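Local coordinates for protein putative Glycosidase (Bacteroides thetaiotaomicron, PDB 3R67) that is a putative glycosidase of undetermined function, built as a five-bladed beta-propeller like its relatives in the same clan of sugar-active proteins, at residues 81-86 / 99-104; 111-116 / 136-141; 176-181 / 204-209. All blocks are in the same frame, centred on the assembly; numbering follows the deposited sequence.

Interaction 1: residues 81-86 / 99-104; sequences TSRLGY and TVPVFY
L84 meets the irregular run 101-103 through both of its backbone polar groups. Its N donates to F103 O at 2.8 Å, almost straight (N-H...O 170°), and its O accepts from V102 N at 2.9 Å. Together the two bonds make a single, irregular antiparallel bridge. Two residues on, a water replaces the direct bond: it donates to V100 O and accepts from Y86 N at 2.8 Å. Apolar contacts flank these bonds. The L84 side chain lies alongside F103, pointing the same way, with CD1 3.8 Å from ring atom CD2. V102 CG1 packs on Y86 CB. R83, its chain extended from CG to NE, lies beside the P101 ring and sets CG 3.5 Å from Y104 CB. The polar end of R83 goes elsewhere: NH1 forms a salt bridge with D71, and T81 CG2 sits over the centre of one guanidinium face. K159 makes a cation-pi contact with the F103 ring. The arrangement is an irregular segment that carries on along the same edge of strand 82-89 after the short strand 96-97, in an antiparallel propeller blade.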
# COMPACT_ATOMS: atom_id res chain seq x y z
N THR A 81 -9.37 15.72 1.61
CA THR A 81 -9.07 14.90 2.80
C THR A 81 -9.22 13.42 2.46
O THR A 81 -10.22 13.02 1.84
CB THR A 81 -9.99 15.31 3.98
OG1 THR A 81 -9.75 16.68 4.28
CG2 THR A 81 -9.75 14.49 5.25
N SER A 82 -8.26 12.60 2.88
CA SER A 82 -8.33 11.16 2.68
C SER A 82 -8.85 10.47 3.95
O SER A 82 -8.44 10.78 5.06
CB SER A 82 -6.97 10.59 2.28
OG SER A 82 -6.60 11.08 1.01
N ARG A 83 -9.82 9.58 3.74
CA ARG A 83 -10.50 8.73 4.72
C ARG A 83 -10.57 7.33 4.14
O ARG A 83 -10.49 7.20 2.92
CB ARG A 83 -11.89 9.28 5.07
CG ARG A 83 -11.82 10.68 5.67
CD ARG A 83 -13.21 11.19 5.93
NE ARG A 83 -13.20 12.56 6.45
CZ ARG A 83 -13.26 13.64 5.69
NH1 ARG A 83 -13.29 13.53 4.37
NH2 ARG A 83 -13.28 14.85 6.24
N LEU A 84 -10.69 6.28 4.98
CA LEU A 84 -10.70 4.93 4.44
C LEU A 84 -12.10 4.31 4.48
O LEU A 84 -12.74 4.26 5.53
CB LEU A 84 -9.72 4.02 5.18
CG LEU A 84 -8.27 4.51 5.31
CD1 LEU A 84 -7.42 3.47 6.01
CD2 LEU A 84 -7.66 4.89 3.94
N GLY A 85 -12.54 3.85 3.33
CA GLY A 85 -13.80 3.16 3.18
C GLY A 85 -13.62 1.68 3.44
O GLY A 85 -12.49 1.18 3.43
N TYR A 86 -14.72 0.96 3.68
CA TYR A 86 -14.69 -0.47 3.97
C TYR A 86 -15.53 -1.22 2.93
O TYR A 86 -16.72 -0.98 2.81
CB TYR A 86 -15.23 -0.68 5.39
CG TYR A 86 -15.20 -2.10 5.94
CD1 TYR A 86 -16.15 -3.04 5.53
CD2 TYR A 86 -14.36 -2.44 6.99
CE1 TYR A 86 -16.20 -4.31 6.10
CE2 TYR A 86 -14.40 -3.70 7.58
CZ TYR A 86 -15.31 -4.64 7.12
OH TYR A 86 -15.32 -5.90 7.68
N THR A 99 -21.37 2.68 4.06
CA THR A 99 -21.72 4.01 3.57
C THR A 99 -21.01 5.09 4.39
O THR A 99 -21.17 6.28 4.09
CB THR A 99 -23.23 4.20 3.60
OG1 THR A 99 -23.72 3.97 4.92
CG2 THR A 99 -23.95 3.29 2.61
N VAL A 100 -20.17 4.68 5.36
CA VAL A 100 -19.39 5.61 6.18
C VAL A 100 -17.92 5.12 6.22
O VAL A 100 -17.68 3.90 6.09
CB VAL A 100 -19.99 5.77 7.61
CG1 VAL A 100 -21.29 6.57 7.58
CG2 VAL A 100 -20.17 4.43 8.34
N PRO A 101 -16.91 6.03 6.39
CA PRO A 101 -15.52 5.55 6.49
C PRO A 101 -15.27 4.90 7.85
O PRO A 101 -16.02 5.17 8.79
CB PRO A 101 -14.69 6.83 6.31
CG PRO A 101 -15.55 7.92 6.81
CD PRO A 101 -16.98 7.50 6.56
N VAL A 102 -14.25 4.04 7.95
CA VAL A 102 -13.93 3.35 9.21
C VAL A 102 -12.65 3.96 9.84
O VAL A 102 -12.38 3.71 11.02
CB VAL A 102 -13.80 1.81 9.04
CG1 VAL A 102 -15.16 1.18 8.71
CG2 VAL A 102 -12.74 1.43 7.99
N PHE A 103 -11.89 4.74 9.07
CA PHE A 103 -10.63 5.33 9.52
C PHE A 103 -10.48 6.71 8.89
O PHE A 103 -10.66 6.87 7.67
CB PHE A 103 -9.46 4.41 9.17
CG PHE A 103 -8.20 4.72 9.92
CD1 PHE A 103 -8.01 4.25 11.21
CD2 PHE A 103 -7.16 5.43 9.31
CE1 PHE A 103 -6.83 4.53 11.91
CE2 PHE A 103 -5.97 5.67 9.98
CZ PHE A 103 -5.82 5.23 11.28
N TYR A 104 -10.22 7.73 9.73
CA TYR A 104 -10.20 9.12 9.28
C TYR A 104 -9.57 10.06 10.27
O TYR A 104 -9.50 9.70 11.44
CB TYR A 104 -11.68 9.58 9.03
CG TYR A 104 -12.65 9.12 10.10
CD1 TYR A 104 -12.83 9.86 11.26
CD2 TYR A 104 -13.39 7.95 9.93
CE1 TYR A 104 -13.70 9.43 12.26
CE2 TYR A 104 -14.24 7.50 10.93
CZ TYR A 104 -14.40 8.24 12.09
OH TYR A 104 -15.24 7.81 13.07
O HOH W 1 -16.99 2.55 3.95

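Interaction 2: residues 111-116 / 136-141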
# COMPACT_ATOMS: atom_id res chain seq x y z
N LYS A 111 -4.31 14.55 15.61
CA LYS A 111 -4.91 15.68 14.87
C LYS A 111 -3.86 16.63 14.24
O LYS A 111 -4.08 17.07 13.11
CB LYS A 111 -5.86 16.52 15.76
CG LYS A 111 -5.27 17.17 17.02
CD LYS A 111 -6.33 17.75 17.98
CE LYS A 111 -7.07 18.97 17.49
NZ LYS A 111 -8.00 19.48 18.55
N GLU A 112 -2.73 16.90 14.91
CA GLU A 112 -1.72 17.80 14.33
C GLU A 112 -1.00 17.18 13.12
O GLU A 112 -0.50 17.90 12.25
CB GLU A 112 -0.67 18.20 15.38
CG GLU A 112 -1.22 19.13 16.45
CD GLU A 112 -1.73 20.48 15.97
OE1 GLU A 112 -0.89 21.29 15.51
OE2 GLU A 112 -2.94 20.74 16.12
N LEU A 113 -0.98 15.85 13.05
CA LEU A 113 -0.27 15.13 12.01
C LEU A 113 -1.19 14.73 10.87
O LEU A 113 -0.70 14.55 9.76
CB LEU A 113 0.38 13.88 12.63
CG LEU A 113 1.25 14.12 13.87
CD1 LEU A 113 1.83 12.82 14.40
CD2 LEU A 113 2.36 15.14 13.62
N GLU A 114 -2.52 14.63 11.11
CA GLU A 114 -3.48 14.15 10.11
C GLU A 114 -4.44 15.23 9.57
O GLU A 114 -5.11 14.98 8.57
CB GLU A 114 -4.33 13.02 10.71
CG GLU A 114 -3.49 11.79 11.05
CD GLU A 114 -4.18 10.62 11.73
OE1 GLU A 114 -5.39 10.72 12.02
OE2 GLU A 114 -3.51 9.61 12.00
N TRP A 115 -4.48 16.41 10.16
CA TRP A 115 -5.42 17.41 9.64
C TRP A 115 -4.67 18.47 8.80
O TRP A 115 -3.62 18.95 9.23
CB TRP A 115 -6.22 18.08 10.79
CG TRP A 115 -7.39 18.86 10.28
CD1 TRP A 115 -7.51 20.22 10.22
CD2 TRP A 115 -8.53 18.33 9.57
NE1 TRP A 115 -8.67 20.57 9.57
CE2 TRP A 115 -9.29 19.43 9.12
CE3 TRP A 115 -8.93 17.04 9.20
CZ2 TRP A 115 -10.48 19.27 8.38
CZ3 TRP A 115 -10.09 16.89 8.46
CH2 TRP A 115 -10.85 17.99 8.06
N PRO A 116 -5.16 18.81 7.59
CA PRO A 116 -6.43 18.39 6.96
C PRO A 116 -6.32 17.31 5.87
O PRO A 116 -7.35 16.93 5.32
CB PRO A 116 -6.93 19.68 6.29
CG PRO A 116 -5.66 20.49 6.00
CD PRO A 116 -4.52 19.87 6.79
N TYR A 136 0.01 3.41 7.40
CA TYR A 136 -0.56 4.40 6.50
C TYR A 136 0.19 5.72 6.58
O TYR A 136 1.05 5.91 7.44
CB TYR A 136 -2.04 4.60 6.89
CG TYR A 136 -2.25 5.26 8.24
CD1 TYR A 136 -2.19 4.51 9.42
CD2 TYR A 136 -2.57 6.61 8.34
CE1 TYR A 136 -2.37 5.11 10.67
CE2 TYR A 136 -2.77 7.22 9.58
CZ TYR A 136 -2.67 6.47 10.75
OH TYR A 136 -2.88 7.04 11.98
N THR A 137 -0.15 6.64 5.69
CA THR A 137 0.44 7.98 5.68
C THR A 137 -0.47 8.99 6.35
O THR A 137 -1.65 9.09 6.00
CB THR A 137 0.71 8.45 4.24
OG1 THR A 137 1.37 7.44 3.51
CG2 THR A 137 1.47 9.76 4.18
N GLN A 138 0.10 9.75 7.27
CA GLN A 138 -0.48 10.91 7.94
C GLN A 138 -0.16 12.12 7.11
O GLN A 138 1.03 12.32 6.83
CB GLN A 138 0.04 11.06 9.38
CG GLN A 138 -0.37 9.93 10.30
CD GLN A 138 0.20 10.11 11.68
OE1 GLN A 138 1.40 10.38 11.87
NE2 GLN A 138 -0.62 9.85 12.69
N TRP A 139 -1.16 12.93 6.69
CA TRP A 139 -0.86 14.07 5.82
C TRP A 139 -1.54 15.33 6.37
O TRP A 139 -2.76 15.40 6.45
CB TRP A 139 -1.29 13.76 4.38
CG TRP A 139 -1.06 14.83 3.35
CD1 TRP A 139 -1.98 15.31 2.46
CD2 TRP A 139 0.15 15.55 3.09
NE1 TRP A 139 -1.40 16.24 1.63
CE2 TRP A 139 -0.09 16.40 1.99
CE3 TRP A 139 1.45 15.50 3.63
CZ2 TRP A 139 0.91 17.22 1.44
CZ3 TRP A 139 2.43 16.30 3.09
CH2 TRP A 139 2.16 17.15 2.01
N ASN A 140 -0.73 16.31 6.80
CA ASN A 140 -1.24 17.57 7.36
C ASN A 140 -0.90 18.75 6.42
O ASN A 140 -1.00 19.91 6.82
CB ASN A 140 -0.66 17.81 8.77
CG ASN A 140 0.84 17.95 8.85
OD1 ASN A 140 1.56 17.87 7.85
ND2 ASN A 140 1.36 18.16 10.05
N ARG A 141 -0.49 18.42 5.17
CA ARG A 141 -0.10 19.29 4.04
C ARG A 141 1.28 19.96 4.31
O ARG A 141 1.77 20.72 3.46
CB ARG A 141 -1.16 20.36 3.70
CG ARG A 141 -2.48 19.73 3.33
CD ARG A 141 -3.50 20.69 2.79
NE ARG A 141 -4.74 19.95 2.59
CZ ARG A 141 -5.96 20.48 2.53
NH1 ARG A 141 -6.13 21.79 2.69
NH2 ARG A 141 -7.02 19.70 2.37
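E114, on the one-turn helix 111-114 that leads into a four-stranded blade of the beta-propeller, reaches Y136 and Q138 on strand 132-139 of that blade. Its CB is directed away from the strand, but with CG beside the backbone N (chi1 -65°) the extended chain carries the carboxylate to the strand. OE2 takes two donors. Y136 OH, 2.6 Å away, meets OE2 nearly along the C-O axis, with OE2 lying in the plane of the tyrosine ring at its edge. Q138 NE2 approaches OE2 from the anti side at 3.0 Å, somewhat out of the carboxylate plane, and also bonds to Q110 OE1. The other oxygen, E114 OE1, pairs with K159, so both ends of the carboxylate are gripped. Q138 OE1, by contrast, is buried against L113 CD1 at 3.5 Å and has no polar partner.

A second grip lies beyond the strand. N140 ND2 donates to E112 O at 2.9 Å, within the plane of its own amide, while N140 OD1 accepts from K142 N and Q143 N, the former closing an Asx turn. The amide thus ties the helix to the turn that follows the strand. N140 CB also packs against W115 O, 3.2 Å away, just after the helix. R141 then takes up a left-handed backbone conformation (phi 72°), and its extended side chain returns to P116, which follows a cis peptide bond. There P116 CG sits over the centre of one guanidinium face, 3.5 Å from R141 CZ.

Interaction 3: residues 176-181 / 204-209. With EDO (1,2-ethanediol), chain I.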
# COMPACT_ATOMS: atom_id res chain seq x y z
N PHE A 176 10.11 12.56 6.30
CA PHE A 176 9.07 12.36 5.27
C PHE A 176 9.02 10.86 4.92
O PHE A 176 9.93 10.35 4.26
CB PHE A 176 9.36 13.24 4.03
CG PHE A 176 8.17 14.00 3.46
CD1 PHE A 176 7.85 15.27 3.94
CD2 PHE A 176 7.41 13.47 2.42
CE1 PHE A 176 6.76 15.98 3.41
CE2 PHE A 176 6.33 14.19 1.88
CZ PHE A 176 6.01 15.44 2.39
N SER A 177 7.99 10.14 5.45
CA SER A 177 7.87 8.69 5.28
C SER A 177 6.46 8.27 4.87
O SER A 177 5.48 8.98 5.12
CB SER A 177 8.26 7.97 6.56
OG SER A 177 7.46 8.36 7.65
N LYS A 178 6.39 7.09 4.23
CA LYS A 178 5.18 6.47 3.69
C LYS A 178 5.50 5.12 3.03
O LYS A 178 6.67 4.80 2.86
CB LYS A 178 4.51 7.40 2.65
CG LYS A 178 5.39 7.84 1.49
CD LYS A 178 4.60 8.42 0.30
CE LYS A 178 3.81 9.67 0.59
NZ LYS A 178 3.04 10.08 -0.60
N SER A 179 4.45 4.37 2.64
CA SER A 179 4.43 3.13 1.86
C SER A 179 5.28 2.00 2.49
O SER A 179 6.41 1.78 2.09
CB SER A 179 4.93 3.41 0.45
OG SER A 179 4.22 4.52 -0.08
N ALA A 180 4.69 1.25 3.43
CA ALA A 180 5.40 0.18 4.13
C ALA A 180 4.81 -1.19 3.83
O ALA A 180 3.59 -1.39 3.88
CB ALA A 180 5.38 0.43 5.61
N SER A 181 5.71 -2.13 3.57
CA SER A 181 5.43 -3.52 3.27
C SER A 181 6.00 -4.44 4.35
O SER A 181 7.19 -4.75 4.31
CB SER A 181 6.01 -3.89 1.91
OG SER A 181 5.40 -3.09 0.91
N TRP A 204 10.06 -0.20 3.36
CA TRP A 204 9.27 1.01 3.29
C TRP A 204 10.00 2.03 2.42
O TRP A 204 11.22 1.99 2.31
CB TRP A 204 8.98 1.58 4.72
CG TRP A 204 10.19 2.17 5.37
CD1 TRP A 204 11.15 1.51 6.08
CD2 TRP A 204 10.60 3.54 5.31
NE1 TRP A 204 12.15 2.38 6.45
CE2 TRP A 204 11.84 3.63 5.97
CE3 TRP A 204 10.05 4.69 4.72
CZ2 TRP A 204 12.52 4.84 6.11
CZ3 TRP A 204 10.75 5.88 4.82
CH2 TRP A 204 11.97 5.95 5.51
N GLY A 205 9.25 2.96 1.86
CA GLY A 205 9.84 4.03 1.07
C GLY A 205 9.14 4.30 -0.22
O GLY A 205 8.34 3.49 -0.71
N GLU A 206 9.46 5.47 -0.78
CA GLU A 206 8.94 6.00 -2.04
C GLU A 206 10.11 6.25 -3.01
O GLU A 206 10.14 5.67 -4.10
CB GLU A 206 8.13 7.28 -1.76
CG GLU A 206 7.51 7.91 -2.99
CD GLU A 206 7.14 9.37 -2.86
OE1 GLU A 206 7.78 10.08 -2.05
OE2 GLU A 206 6.27 9.83 -3.64
N LYS A 207 11.07 7.10 -2.60
CA LYS A 207 12.24 7.46 -3.40
C LYS A 207 13.31 6.35 -3.42
O LYS A 207 14.20 6.40 -4.25
CB LYS A 207 12.90 8.77 -2.90
CG LYS A 207 12.37 10.06 -3.51
CD LYS A 207 11.05 10.52 -2.90
CE LYS A 207 10.55 11.81 -3.52
NZ LYS A 207 9.33 12.31 -2.83
N PHE A 208 13.25 5.43 -2.47
CA PHE A 208 14.15 4.28 -2.29
C PHE A 208 13.53 3.37 -1.27
O PHE A 208 12.62 3.80 -0.57
CB PHE A 208 15.60 4.71 -1.89
CG PHE A 208 15.64 5.59 -0.66
CD1 PHE A 208 15.64 5.03 0.62
CD2 PHE A 208 15.69 6.97 -0.78
CE1 PHE A 208 15.64 5.84 1.75
CE2 PHE A 208 15.69 7.79 0.36
CZ PHE A 208 15.68 7.22 1.61
N VAL A 209 14.02 2.14 -1.15
CA VAL A 209 13.46 1.19 -0.19
C VAL A 209 14.47 1.00 0.94
O VAL A 209 15.63 0.68 0.70
CB VAL A 209 13.06 -0.15 -0.86
CG1 VAL A 209 12.52 -1.13 0.17
CG2 VAL A 209 12.05 0.06 -1.98
C1 EDO I . 0.94 13.19 0.68
O1 EDO I . 1.18 11.80 0.49
C2 EDO I . 1.98 14.01 -0.06
O2 EDO I . 3.26 13.70 0.51
O HOH W 2 9.27 10.18 0.93
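W204 and A180 form an antiparallel, non-hydrogen-bonded pair whose side chains share one face of the sheet, with CB atoms 3.9 Å apart. This is the tight half of the contact. The W204 ring, with CG between backbone N and carbonyl carbon (chi1 72°), swings back along 177-179: CZ3 reaches S177 CB at 3.7 Å, and K178 O lies in the ring plane at the CE3 edge. S179, with a positive phi, turns its O toward the tryptophan segment, where it takes a bond from G205 N at 3.1 Å and a CA-H contact from W204. A second, weak bond runs from G205 N to K178 O. The backbone angles of G205 would jam a CB against the carbonyl O before it.

The other half is looser and more exposed. K178, bent at chi3, and E206 cross with CD atoms 4.2 Å apart, and K178 NZ stays 4.4 Å from E206 OE2, beyond a salt bridge. NZ donates instead to O1 of a 1,2-ethanediol at 2.8 Å, a molecule that also bonds to E120. E206 OE1 is held by K207 NZ from above the carboxylate plane, and a water links it weakly to F176 O. Around the contact, S179 OG bonds to E247 on strand 245-255, against which E206 also packs, while strands 132-139 and 144-151 of the preceding sheet touch A180.

How the interactions relate
From the N terminus the three contacts come in series, each closing before the next opens, so none nests or crosses. Interaction 1 closes the loop through the end of strand 82-89 and strand 96-97. Interaction 2 closes the hairpin of strands 118-126 and 132-139, tying helix 111-114 to the end of strand 132-139, and interaction 3 closes the excursion through 180-187, 190-196 and 199-204. Neighbours touch. T81 OG1 probably bonds to P116 O, and the F103 and Y136 rings meet, joining interactions 1 and 2; T137 on K178 and W139 on F176 join 2 and 3. Interactions 1 and 3 stay about 10 Å apart at their nearest atoms, so the middle blade bridges them.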